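Local coordinates for protein carbonic anhydrase (PDB 1DDZ) that probably catalyses the zinc-dependent interconversion of carbon dioxide and hydrogencarbonate as a beta-class carbonic anhydrase carrying two zinc sites in each chain, at residues A22-Q27 with L433-V438; L84-A89 with R301-K306; S105-L110 with D403-H408; V228-D233 with D268-K273. All coordinates share one frame; numbering follows the deposited sequence.

Contact 1: residues A22-Q27 with L433-V438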
loop_
_atom_site.group_PDB
_atom_site.type_symbol
_atom_site.label_atom_id
_atom_site.label_comp_id
_atom_site.label_asym_id
_atom_site.label_seq_id
_atom_site.Cartn_x
_atom_site.Cartn_y
_atom_site.Cartn_z
ATOM N N ALA A 22 -4.864 -31.273 -4.120
ATOM C CA ALA A 22 -5.197 -32.688 -3.920
ATOM C C ALA A 22 -3.994 -33.419 -3.320
ATOM O O ALA A 22 -4.105 -34.176 -2.355
ATOM C CB ALA A 22 -5.582 -33.318 -5.238
ATOM N N LYS A 23 -2.820 -33.132 -3.855
ATOM C CA LYS A 23 -1.603 -33.754 -3.359
ATOM C C LYS A 23 -1.361 -33.388 -1.889
ATOM O O LYS A 23 -0.990 -34.239 -1.080
ATOM C CB LYS A 23 -0.413 -33.362 -4.248
ATOM C CG LYS A 23 0.934 -33.835 -3.743
ATOM C CD LYS A 23 2.066 -33.479 -4.708
ATOM C CE LYS A 23 3.416 -33.465 -3.984
ATOM N NZ LYS A 23 3.456 -32.376 -2.953
ATOM N N LEU A 24 -1.633 -32.143 -1.524
ATOM C CA LEU A 24 -1.423 -31.704 -0.140
ATOM C C LEU A 24 -2.425 -32.347 0.823
ATOM O O LEU A 24 -2.061 -32.904 1.852
ATOM C CB LEU A 24 -1.516 -30.173 -0.055
ATOM C CG LEU A 24 -1.751 -29.505 1.304
ATOM C CD1 LEU A 24 -0.665 -29.919 2.307
ATOM C CD2 LEU A 24 -1.764 -27.996 1.112
ATOM N N VAL A 25 -3.695 -32.245 0.452
ATOM C CA VAL A 25 -4.823 -32.752 1.212
ATOM C C VAL A 25 -4.810 -34.276 1.450
ATOM O O VAL A 25 -5.447 -34.771 2.375
ATOM C CB VAL A 25 -6.104 -32.255 0.533
ATOM C CG1 VAL A 25 -7.266 -33.119 0.848
ATOM C CG2 VAL A 25 -6.361 -30.831 0.960
ATOM N N ALA A 26 -4.036 -35.000 0.649
ATOM C CA ALA A 26 -3.921 -36.442 0.804
ATOM C C ALA A 26 -2.947 -36.821 1.940
ATOM O O ALA A 26 -2.838 -37.993 2.288
ATOM C CB ALA A 26 -3.468 -37.068 -0.504
ATOM N N GLN A 27 -2.202 -35.845 2.459
ATOM C CA GLN A 27 -1.248 -36.061 3.547
ATOM C C GLN A 27 -1.844 -35.365 4.762
ATOM O O GLN A 27 -2.451 -34.303 4.644
ATOM C CB GLN A 27 0.117 -35.451 3.191
ATOM C CG GLN A 27 0.712 -36.015 1.907
ATOM C CD GLN A 27 2.029 -35.358 1.519
ATOM O OE1 GLN A 27 3.117 -35.841 1.872
ATOM N NE2 GLN A 27 1.939 -34.252 0.798
ATOM N N LEU A 433 -4.266 -25.054 7.941
ATOM C CA LEU A 433 -4.548 -23.717 7.406
ATOM C C LEU A 433 -3.232 -23.079 6.951
ATOM O O LEU A 433 -3.167 -22.418 5.920
ATOM C CB LEU A 433 -5.164 -22.841 8.496
ATOM C CG LEU A 433 -6.134 -21.685 8.197
ATOM C CD1 LEU A 433 -5.821 -20.578 9.161
ATOM C CD2 LEU A 433 -6.066 -21.195 6.772
ATOM N N ILE A 434 -2.195 -23.283 7.747
ATOM C CA ILE A 434 -0.859 -22.762 7.482
ATOM C C ILE A 434 -0.329 -23.349 6.175
ATOM O O ILE A 434 0.311 -22.666 5.386
ATOM C CB ILE A 434 0.081 -23.110 8.693
ATOM C CG1 ILE A 434 -0.260 -22.225 9.886
ATOM C CG2 ILE A 434 1.545 -23.007 8.336
ATOM C CD1 ILE A 434 0.630 -22.493 11.051
ATOM N N GLU A 435 -0.631 -24.622 5.932
ATOM C CA GLU A 435 -0.181 -25.308 4.727
ATOM C C GLU A 435 -0.898 -24.785 3.491
ATOM O O GLU A 435 -0.287 -24.569 2.437
ATOM C CB GLU A 435 -0.439 -26.814 4.856
ATOM C CG GLU A 435 0.427 -27.507 5.877
ATOM C CD GLU A 435 -0.031 -28.939 6.183
ATOM O OE1 GLU A 435 -1.232 -29.214 6.071
ATOM O OE2 GLU A 435 0.821 -29.785 6.521
ATOM N N ILE A 436 -2.209 -24.680 3.598
ATOM C CA ILE A 436 -3.029 -24.192 2.506
ATOM C C ILE A 436 -2.707 -22.706 2.232
ATOM O O ILE A 436 -2.768 -22.249 1.079
ATOM C CB ILE A 436 -4.500 -24.401 2.838
ATOM C CG1 ILE A 436 -4.772 -25.906 2.976
ATOM C CG2 ILE A 436 -5.382 -23.785 1.781
ATOM C CD1 ILE A 436 -6.214 -26.216 3.448
ATOM N N ASN A 437 -2.328 -21.968 3.278
ATOM C CA ASN A 437 -1.955 -20.563 3.114
ATOM C C ASN A 437 -0.711 -20.468 2.223
ATOM O O ASN A 437 -0.679 -19.686 1.283
ATOM C CB ASN A 437 -1.722 -19.892 4.462
ATOM C CG ASN A 437 -1.311 -18.432 4.327
ATOM O OD1 ASN A 437 -0.210 -18.067 4.704
ATOM N ND2 ASN A 437 -2.190 -17.606 3.779
ATOM N N VAL A 438 0.263 -21.341 2.453
ATOM C CA VAL A 438 1.491 -21.391 1.638
ATOM C C VAL A 438 1.133 -21.702 0.176
ATOM O O VAL A 438 1.663 -21.081 -0.753
ATOM C CB VAL A 438 2.478 -22.499 2.160
ATOM C CG1 VAL A 438 3.625 -22.703 1.207
ATOM C CG2 VAL A 438 3.023 -22.126 3.501
#
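Leu24 pushes both of its methyl groups against Glu435 and Ile436, making a small helix-helix contact in this alpha/beta protein: Leu24 of helix 12-25 meets helix 426-447, more than 400 residues on. The two backbones come closest at Leu24 and Ile436, whose CA atoms are 8.1 Å apart; the Leu24 side chain spans the gap, its CD2 also resting 4.0 Å from Glu435 O. On the tight side, Leu24 holds CG anti to its backbone N (chi1 162°), and the branch forks over the Glu435 stem. Leu24 CD1 lies 4.0 Å from Glu435 CB and also meets OE1, while Leu24 CD2 reaches Ile436 CG1 at 4.1 Å. Met478 of strand 476-481 touches both Leu24 and Glu435 and helps bury the group. An alanine here would remove both methyls and would probably open a gap beside the Glu435 stem and Ile436 CG1, leaving the carboxylate arm less firmly packed. That arm is extended beyond CG, and both of its oxygens are satisfied: OE1 by a salt bridge to Arg432, OE2 by Tyr385 OH and Gly30 N. Tyr385 directly follows the zinc ligand His384, whose side chain is about 10 Å from that of Glu435. The solvent side is loose by comparison. Ala22 and Lys23 are exposed, and Gln27 is partly exposed. Gln27 OE1 is bonded to Met33 N, while Gln27 NE2 makes a weak bond to Lys23 O, 3.5 Å long and bent to 144° at the hydrogen.

Contact 2: residues L84-A89 with R301-K306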
loop_
_atom_site.group_PDB
_atom_site.type_symbol
_atom_site.label_atom_id
_atom_site.label_comp_id
_atom_site.label_asym_id
_atom_site.label_seq_id
_atom_site.Cartn_x
_atom_site.Cartn_y
_atom_site.Cartn_z
ATOM N N LEU A 84 23.902 -10.642 13.916
ATOM C CA LEU A 84 24.507 -9.347 14.177
ATOM C C LEU A 84 24.286 -8.915 15.625
ATOM O O LEU A 84 25.093 -8.196 16.199
ATOM C CB LEU A 84 23.917 -8.289 13.238
ATOM C CG LEU A 84 24.259 -8.334 11.743
ATOM C CD1 LEU A 84 23.260 -7.497 10.953
ATOM C CD2 LEU A 84 25.662 -7.850 11.510
ATOM N N LEU A 85 23.159 -9.301 16.208
ATOM C CA LEU A 85 22.880 -8.930 17.588
ATOM C C LEU A 85 23.398 -9.963 18.594
ATOM O O LEU A 85 23.207 -9.803 19.791
ATOM C CB LEU A 85 21.375 -8.721 17.799
ATOM C CG LEU A 85 20.738 -7.492 17.143
ATOM C CD1 LEU A 85 19.241 -7.451 17.416
ATOM C CD2 LEU A 85 21.402 -6.242 17.683
ATOM N N ASP A 86 24.060 -11.005 18.108
ATOM C CA ASP A 86 24.571 -12.080 18.965
ATOM C C ASP A 86 23.422 -12.688 19.779
ATOM O O ASP A 86 23.548 -12.903 20.988
ATOM C CB ASP A 86 25.657 -11.553 19.908
ATOM C CG ASP A 86 26.530 -12.657 20.473
ATOM O OD1 ASP A 86 26.712 -13.689 19.786
ATOM O OD2 ASP A 86 27.056 -12.487 21.593
ATOM N N LEU A 87 22.295 -12.938 19.111
ATOM C CA LEU A 87 21.094 -13.511 19.739
ATOM C C LEU A 87 20.652 -14.792 19.045
ATOM O O LEU A 87 20.930 -15.004 17.859
ATOM C CB LEU A 87 19.911 -12.530 19.683
ATOM C CG LEU A 87 19.860 -11.361 20.653
ATOM C CD1 LEU A 87 18.616 -10.520 20.354
ATOM C CD2 LEU A 87 19.842 -11.881 22.087
ATOM N N PRO A 88 19.967 -15.677 19.786
ATOM C CA PRO A 88 19.471 -16.937 19.223
ATOM C C PRO A 88 18.439 -16.635 18.116
ATOM O O PRO A 88 17.766 -15.598 18.141
ATOM C CB PRO A 88 18.786 -17.590 20.433
ATOM C CG PRO A 88 19.611 -17.085 21.593
ATOM C CD PRO A 88 19.775 -15.636 21.252
ATOM N N ALA A 89 18.350 -17.513 17.130
ATOM C CA ALA A 89 17.390 -17.342 16.054
ATOM C C ALA A 89 16.013 -17.236 16.720
ATOM O O ALA A 89 15.812 -17.743 17.831
ATOM C CB ALA A 89 17.453 -18.544 15.137
ATOM N N ARG A 301 31.265 -10.340 16.571
ATOM C CA ARG A 301 32.318 -10.143 15.583
ATOM C C ARG A 301 33.625 -10.809 15.975
ATOM O O ARG A 301 34.219 -11.498 15.165
ATOM C CB ARG A 301 32.595 -8.665 15.375
ATOM C CG ARG A 301 31.469 -7.878 14.789
ATOM C CD ARG A 301 31.934 -6.468 14.634
ATOM N NE ARG A 301 33.191 -6.462 13.902
ATOM C CZ ARG A 301 34.294 -5.850 14.307
ATOM N NH1 ARG A 301 34.301 -5.181 15.447
ATOM N NH2 ARG A 301 35.388 -5.904 13.561
ATOM N N GLN A 302 34.089 -10.571 17.199
ATOM C CA GLN A 302 35.340 -11.160 17.677
ATOM C C GLN A 302 35.292 -12.679 17.612
ATOM O O GLN A 302 36.226 -13.322 17.149
ATOM C CB GLN A 302 35.638 -10.704 19.106
ATOM C CG GLN A 302 35.956 -9.223 19.219
ATOM C CD GLN A 302 36.967 -8.786 18.178
ATOM O OE1 GLN A 302 37.847 -9.548 17.795
ATOM N NE2 GLN A 302 36.819 -7.571 17.684
ATOM N N LYS A 303 34.163 -13.247 18.028
ATOM C CA LYS A 303 33.953 -14.689 18.007
ATOM C C LYS A 303 34.097 -15.223 16.586
ATOM O O LYS A 303 34.685 -16.278 16.362
ATOM C CB LYS A 303 32.552 -14.992 18.513
ATOM C CG LYS A 303 32.491 -15.959 19.662
ATOM C CD LYS A 303 31.430 -15.537 20.682
ATOM C CE LYS A 303 30.033 -15.393 20.084
ATOM N NZ LYS A 303 29.034 -14.995 21.122
ATOM N N MET A 304 33.536 -14.493 15.630
ATOM C CA MET A 304 33.597 -14.869 14.219
ATOM C C MET A 304 35.013 -14.793 13.693
ATOM O O MET A 304 35.462 -15.690 12.984
ATOM C CB MET A 304 32.717 -13.945 13.382
ATOM C CG MET A 304 31.248 -14.126 13.616
ATOM S SD MET A 304 30.775 -15.848 13.342
ATOM C CE MET A 304 30.074 -16.251 14.941
ATOM N N LEU A 305 35.694 -13.692 14.005
ATOM C CA LEU A 305 37.070 -13.482 13.576
ATOM C C LEU A 305 37.987 -14.542 14.163
ATOM O O LEU A 305 38.971 -14.933 13.539
ATOM C CB LEU A 305 37.567 -12.082 13.965
ATOM C CG LEU A 305 37.235 -10.912 13.037
ATOM C CD1 LEU A 305 36.900 -11.427 11.658
ATOM C CD2 LEU A 305 36.100 -10.119 13.577
ATOM N N LYS A 306 37.664 -15.005 15.364
ATOM C CA LYS A 306 38.458 -16.035 16.010
ATOM C C LYS A 306 38.438 -17.298 15.187
ATOM O O LYS A 306 39.481 -17.800 14.780
ATOM C CB LYS A 306 37.927 -16.330 17.408
ATOM C CG LYS A 306 38.450 -15.385 18.475
ATOM C CD LYS A 306 39.904 -15.694 18.852
ATOM C CE LYS A 306 40.929 -15.158 17.851
ATOM N NZ LYS A 306 42.318 -15.502 18.284
#
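Two quite different sets of torsions bring Asp86 and Lys303 together. Asp86 swings its carboxylate away from its own backbone N, with CG anti to it (chi1 -161°). Lys303 takes a bent path instead: its chi1 and chi2 both depart from staggered values, a tight turn follows at chi3 (57°), and the last bonds run straight to the ammonium group. The Asp86 backbone matters as much, because its positive phi of 56° belongs to a Schellman motif that ends helix 81-84 and launches the loop toward strand 92-97. From that turn the CB of Asp86 points at helix 292-307, which carries Lys303 on an exposed face. The side chains meet at about a right angle in a forked salt bridge. Lys303 NZ gives a 3.0 Å bond to Asp86 OD1, using the syn lone pair of that oxygen. Its second bond, to Asp86 OD2, is weak at 3.2 Å. Only 69 Å² is buried between the segments, in keeping with a bridge at the protein surface away from the zinc sites. Trp300 of the same helix also touches Leu84 and Asp86, and Val293 touches Leu85. The bridge adds a charged link to these side-chain contacts between helix 292-307 and the 84-86 turn. The carbon before the ammonium group comes close too, Lys303 CE lying 3.7 Å from Asp86 OD1.

Contact 3: residues S105-L110 with D403-H408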
loop_
_atom_site.group_PDB
_atom_site.type_symbol
_atom_site.label_atom_id
_atom_site.label_comp_id
_atom_site.label_asym_id
_atom_site.label_seq_id
_atom_site.Cartn_x
_atom_site.Cartn_y
_atom_site.Cartn_z
ATOM N N SER A 105 2.389 4.776 4.847
ATOM C CA SER A 105 1.179 4.042 4.540
ATOM C C SER A 105 1.365 2.629 4.013
ATOM O O SER A 105 0.425 2.040 3.521
ATOM C CB SER A 105 0.292 4.882 3.608
ATOM O OG SER A 105 1.070 5.470 2.582
ATOM N N ASP A 106 2.544 2.053 4.219
ATOM C CA ASP A 106 2.816 0.678 3.779
ATOM C C ASP A 106 2.233 -0.257 4.829
ATOM O O ASP A 106 2.752 -0.341 5.941
ATOM C CB ASP A 106 4.334 0.434 3.629
ATOM C CG ASP A 106 4.671 -0.987 3.192
ATOM O OD1 ASP A 106 3.852 -1.635 2.552
ATOM O OD2 ASP A 106 5.765 -1.478 3.491
ATOM N N ILE A 107 1.172 -0.971 4.473
ATOM C CA ILE A 107 0.510 -1.891 5.387
ATOM C C ILE A 107 1.361 -3.114 5.694
ATOM O O ILE A 107 1.188 -3.705 6.742
ATOM C CB ILE A 107 -0.881 -2.338 4.868
ATOM C CG1 ILE A 107 -1.644 -3.097 5.954
ATOM C CG2 ILE A 107 -0.714 -3.186 3.623
ATOM C CD1 ILE A 107 -2.524 -2.259 6.772
ATOM N N SER A 108 2.268 -3.515 4.807
ATOM C CA SER A 108 3.103 -4.676 5.116
ATOM C C SER A 108 4.026 -4.310 6.276
ATOM O O SER A 108 4.309 -5.134 7.155
ATOM C CB SER A 108 3.921 -5.128 3.905
ATOM O OG SER A 108 4.911 -6.073 4.295
ATOM N N PHE A 109 4.480 -3.060 6.280
ATOM C CA PHE A 109 5.349 -2.551 7.330
ATOM C C PHE A 109 4.521 -2.295 8.598
ATOM O O PHE A 109 4.881 -2.762 9.681
ATOM C CB PHE A 109 6.081 -1.282 6.820
ATOM C CG PHE A 109 6.442 -0.298 7.895
ATOM C CD1 PHE A 109 7.303 -0.657 8.937
ATOM C CD2 PHE A 109 5.866 0.964 7.903
ATOM C CE1 PHE A 109 7.572 0.231 9.979
ATOM C CE2 PHE A 109 6.128 1.858 8.936
ATOM C CZ PHE A 109 6.975 1.492 9.975
ATOM N N LEU A 110 3.406 -1.584 8.455
ATOM C CA LEU A 110 2.533 -1.259 9.564
ATOM C C LEU A 110 1.971 -2.493 10.320
ATOM O O LEU A 110 1.872 -2.477 11.553
ATOM C CB LEU A 110 1.392 -0.377 9.069
ATOM C CG LEU A 110 1.727 1.016 8.531
ATOM C CD1 LEU A 110 0.488 1.677 7.944
ATOM C CD2 LEU A 110 2.286 1.837 9.652
ATOM N N ASP A 403 -4.856 -6.529 12.055
ATOM C CA ASP A 403 -6.034 -7.361 11.845
ATOM C C ASP A 403 -6.730 -7.255 10.496
ATOM O O ASP A 403 -7.400 -8.192 10.075
ATOM C CB ASP A 403 -6.970 -7.303 13.053
ATOM C CG ASP A 403 -6.254 -7.728 14.354
ATOM O OD1 ASP A 403 -5.532 -8.754 14.365
ATOM O OD2 ASP A 403 -6.367 -7.015 15.369
ATOM N N ASN A 404 -6.518 -6.153 9.771
ATOM C CA ASN A 404 -7.078 -6.041 8.416
ATOM C C ASN A 404 -6.152 -6.785 7.447
ATOM O O ASN A 404 -6.589 -7.468 6.518
ATOM C CB ASN A 404 -7.320 -4.587 8.037
ATOM C CG ASN A 404 -8.505 -4.024 8.769
ATOM O OD1 ASN A 404 -9.559 -4.654 8.818
ATOM N ND2 ASN A 404 -8.319 -2.885 9.442
ATOM N N TRP A 405 -4.857 -6.702 7.709
ATOM C CA TRP A 405 -3.866 -7.461 6.943
ATOM C C TRP A 405 -4.197 -9.005 7.055
ATOM O O TRP A 405 -4.262 -9.712 6.048
ATOM C CB TRP A 405 -2.480 -7.158 7.527
ATOM C CG TRP A 405 -1.345 -8.036 7.068
ATOM C CD1 TRP A 405 -0.858 -9.137 7.708
ATOM C CD2 TRP A 405 -0.518 -7.849 5.907
ATOM N NE1 TRP A 405 0.219 -9.648 7.017
ATOM C CE2 TRP A 405 0.450 -8.876 5.913
ATOM C CE3 TRP A 405 -0.496 -6.916 4.870
ATOM C CZ2 TRP A 405 1.427 -8.988 4.927
ATOM C CZ3 TRP A 405 0.480 -7.031 3.892
ATOM C CH2 TRP A 405 1.425 -8.056 3.928
ATOM N N LEU A 406 -4.445 -9.486 8.277
ATOM C CA LEU A 406 -4.742 -10.900 8.533
ATOM C C LEU A 406 -6.040 -11.436 7.934
ATOM O O LEU A 406 -6.198 -12.660 7.783
ATOM C CB LEU A 406 -4.684 -11.207 10.043
ATOM C CG LEU A 406 -3.302 -11.057 10.698
ATOM C CD1 LEU A 406 -3.368 -11.195 12.209
ATOM C CD2 LEU A 406 -2.368 -12.069 10.137
ATOM N N ARG A 407 -6.937 -10.539 7.525
ATOM C CA ARG A 407 -8.202 -10.950 6.913
ATOM C C ARG A 407 -7.975 -11.825 5.684
ATOM O O ARG A 407 -8.840 -12.603 5.287
ATOM C CB ARG A 407 -9.074 -9.749 6.570
ATOM C CG ARG A 407 -9.867 -9.225 7.734
ATOM C CD ARG A 407 -10.654 -10.357 8.307
ATOM N NE ARG A 407 -11.685 -9.940 9.237
ATOM C CZ ARG A 407 -11.774 -10.354 10.501
ATOM N NH1 ARG A 407 -10.873 -11.196 11.005
ATOM N NH2 ARG A 407 -12.814 -9.966 11.242
ATOM N N HIS A 408 -6.786 -11.727 5.105
ATOM C CA HIS A 408 -6.444 -12.531 3.957
ATOM C C HIS A 408 -6.339 -14.018 4.330
ATOM O O HIS A 408 -6.670 -14.898 3.515
ATOM C CB HIS A 408 -5.142 -12.032 3.342
ATOM C CG HIS A 408 -5.322 -10.827 2.474
ATOM N ND1 HIS A 408 -4.943 -9.561 2.868
ATOM C CD2 HIS A 408 -5.903 -10.684 1.261
ATOM C CE1 HIS A 408 -5.296 -8.692 1.936
ATOM N NE2 HIS A 408 -5.883 -9.350 0.952
#
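Trp405 turns its six-membered ring toward Ile107 and Ser108, and the rotamers of Trp405 and Ile107 shape the fit. With CG anti to the backbone N (chi1 168°), the indole leaves helix 402-405 pointing at the first turn of helix 107-119. Ile107 answers with CG2, which its chi1 places in the crowded position between backbone N and carbonyl carbon. That methyl comes to the ring edge, close to its plane, 3.9 Å from Trp405 CE3. The CG1 arm of Ile107 has chi2 at 93°, far from a staggered value, which suggests some strain in the fit. Ser108 CA approaches the ring obliquely, 3.7 Å from Trp405 CZ3, and Ser108 CB is 3.8 Å from Trp405 CH2. Local bonds also occur within each segment. Asp106, the N-cap of helix 107-119, accepts a weak 3.3 Å bond from Ser108 N at OD1. Beyond Trp405, His408 folds back and gives its ND1 hydrogen to Trp405 O at 3.3 Å, with that oxygen near the imidazole plane. The indole NE1 is bonded to Ile352 O, just past strand 346-351, and the Trp405 side chain is about 8 Å from that of the zinc ligand Cys328. The contact thus joins the two carbonic anhydrase units of the chain: Asn351 of strand 346-351 touches Trp405 and Ser108, His95 of strand 92-97 and Ser362 of helix 361-373 also touch Ser108, and His358 of the second subunit packs edge-to-face on His408.

Contact 4: residues V228-D233 with D268-K273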
loop_
_atom_site.group_PDB
_atom_site.type_symbol
_atom_site.label_atom_id
_atom_site.label_comp_id
_atom_site.label_asym_id
_atom_site.label_seq_id
_atom_site.Cartn_x
_atom_site.Cartn_y
_atom_site.Cartn_z
ATOM N N VAL A 228 13.669 7.456 22.447
ATOM C CA VAL A 228 13.003 6.744 23.531
ATOM C C VAL A 228 11.520 7.024 23.618
ATOM O O VAL A 228 10.728 6.107 23.788
ATOM C CB VAL A 228 13.689 7.074 24.875
ATOM C CG1 VAL A 228 13.056 6.277 26.014
ATOM C CG2 VAL A 228 15.167 6.740 24.786
ATOM N N ASN A 229 11.150 8.292 23.486
ATOM C CA ASN A 229 9.760 8.688 23.541
ATOM C C ASN A 229 9.674 10.158 23.114
ATOM O O ASN A 229 10.143 11.016 23.829
ATOM C CB ASN A 229 9.217 8.504 24.972
ATOM C CG ASN A 229 7.730 8.810 25.077
ATOM O OD1 ASN A 229 7.236 9.759 24.465
ATOM N ND2 ASN A 229 7.008 8.001 25.837
ATOM N N SER A 230 9.138 10.436 21.929
ATOM C CA SER A 230 8.994 11.813 21.461
ATOM C C SER A 230 7.657 11.961 20.779
ATOM O O SER A 230 7.440 11.324 19.751
ATOM C CB SER A 230 10.069 12.188 20.428
ATOM O OG SER A 230 11.384 12.045 20.928
ATOM N N SER A 231 6.781 12.803 21.327
ATOM C CA SER A 231 5.476 13.044 20.726
ATOM C C SER A 231 5.681 13.704 19.385
ATOM O O SER A 231 6.564 14.558 19.213
ATOM C CB SER A 231 4.608 13.965 21.582
ATOM O OG SER A 231 3.471 14.405 20.845
ATOM N N ASP A 232 4.882 13.289 18.418
ATOM C CA ASP A 232 4.964 13.843 17.088
ATOM C C ASP A 232 3.778 14.774 16.903
ATOM O O ASP A 232 3.554 15.274 15.823
ATOM C CB ASP A 232 4.966 12.738 16.035
ATOM C CG ASP A 232 5.330 13.253 14.667
ATOM O OD1 ASP A 232 6.098 14.211 14.614
ATOM O OD2 ASP A 232 4.855 12.718 13.647
ATOM N N ASP A 233 3.122 15.115 18.002
ATOM C CA ASP A 233 1.964 15.992 17.975
ATOM C C ASP A 233 2.214 17.454 17.604
ATOM O O ASP A 233 3.151 18.080 18.098
ATOM C CB ASP A 233 1.292 15.973 19.335
ATOM C CG ASP A 233 0.055 16.829 19.368
ATOM O OD1 ASP A 233 -0.911 16.453 18.686
ATOM O OD2 ASP A 233 0.050 17.890 20.029
ATOM N N ASP A 268 10.186 16.084 15.755
ATOM C CA ASP A 268 10.922 16.901 14.788
ATOM C C ASP A 268 12.267 17.341 15.384
ATOM O O ASP A 268 13.318 17.167 14.779
ATOM C CB ASP A 268 10.094 18.141 14.386
ATOM C CG ASP A 268 8.917 17.808 13.459
ATOM O OD1 ASP A 268 9.033 16.918 12.592
ATOM O OD2 ASP A 268 7.862 18.463 13.575
ATOM N N SER A 269 12.225 17.877 16.595
ATOM C CA SER A 269 13.435 18.312 17.264
ATOM C C SER A 269 14.406 17.166 17.495
ATOM O O SER A 269 15.604 17.291 17.209
ATOM C CB SER A 269 13.060 18.984 18.566
ATOM O OG SER A 269 12.284 20.109 18.239
ATOM N N THR A 270 13.887 16.039 17.975
ATOM C CA THR A 270 14.695 14.849 18.221
ATOM C C THR A 270 15.448 14.415 16.963
ATOM O O THR A 270 16.664 14.132 17.003
ATOM C CB THR A 270 13.801 13.684 18.693
ATOM O OG1 THR A 270 13.236 14.004 19.966
ATOM C CG2 THR A 270 14.612 12.421 18.838
ATOM N N MET A 271 14.736 14.386 15.841
ATOM C CA MET A 271 15.349 13.984 14.571
ATOM C C MET A 271 16.387 14.974 14.076
ATOM O O MET A 271 17.421 14.573 13.554
ATOM C CB MET A 271 14.294 13.746 13.492
ATOM C CG MET A 271 13.343 12.569 13.800
ATOM S SD MET A 271 14.180 11.035 14.240
ATOM C CE MET A 271 15.231 10.783 12.789
ATOM N N GLU A 272 16.134 16.258 14.304
ATOM C CA GLU A 272 17.042 17.347 13.929
ATOM C C GLU A 272 18.366 17.097 14.644
ATOM O O GLU A 272 19.432 17.104 14.037
ATOM C CB GLU A 272 16.402 18.653 14.393
ATOM C CG GLU A 272 17.095 19.942 14.019
ATOM C CD GLU A 272 16.248 21.161 14.384
ATOM O OE1 GLU A 272 15.652 21.754 13.456
ATOM O OE2 GLU A 272 16.154 21.507 15.589
ATOM N N LYS A 273 18.284 16.774 15.930
ATOM C CA LYS A 273 19.476 16.458 16.725
ATOM C C LYS A 273 20.233 15.242 16.190
ATOM O O LYS A 273 21.447 15.297 16.061
ATOM C CB LYS A 273 19.107 16.177 18.175
ATOM C CG LYS A 273 20.318 16.103 19.089
ATOM C CD LYS A 273 19.933 15.654 20.489
ATOM C CE LYS A 273 20.896 16.225 21.533
ATOM N NZ LYS A 273 22.356 16.093 21.196
HETATM O O HOH W 1 8.002 14.386 12.996
#
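Ser230 and Thr270 join the segments directly through their hydroxyls. Ser230 OG donates to Thr270 OG1 at 2.9 Å, and both oxygens sit beside their own backbone N, anti to the carbonyl carbon (chi1 -58° for Ser230, -66° for Thr270). The same Thr270 OG1 is bonded to Glu266 O one turn earlier in its helix, so the helix backbone fixes its rotation. A valine in place of Thr270 would lack that oxygen and would probably leave the Ser230 hydroxyl without its acceptor and Glu266 O without its side-chain partner. Backbone hydrogen bonds also link Ser231 with Leu267. Together they lay the loop that leaves strand 222-227, outermost in its sheet within this chain, against the first turns of helix 266-279. Within the loop an ST turn shapes the chain: Ser231 OG accepts from Asp233 N at 3.0 Å. The charged part of the contact works through water. Asp232 OD1 and Asp268 OD1 approach to 4.5 Å, and one water donates to each, 2.8 Å from Asp268 OD1 and 2.5 Å from Asp232 OD1, so short that its exact length is doubtful. Such bridging probably eases the repulsion of two like charges. Ser265 helps both acids, its OG bonding to Asp232 OD1 and its backbone N to Asp268 OD2. The second subunit also contributes: its Arg159 packs on Asp268, its Arg156 NH2 is bonded to Asp232 O, and its Ser143 OG to Asp233 OD1.

Contacts 1 and 3 are buried and mainly apolar, contact 4 is partly buried and polar, and contact 2 is a charged surface link. Helix 407-414 runs from the end of contact 3's second segment to Val412, which packs on Ile436 of contact 1, although the centres of contacts 1 and 3 are 24 Å apart. Contacts 2 and 4 use successive helices, 292-307 and 266-279, each against a loop, one through opposite charges and the other through hydroxyls and a water between like charges. Contacts 3 and 4 also touch the second subunit, while contacts 1 and 2 do not. Contacts 1 and 4 lie on opposite sides of the chain's centre, about 47 Å apart between centres.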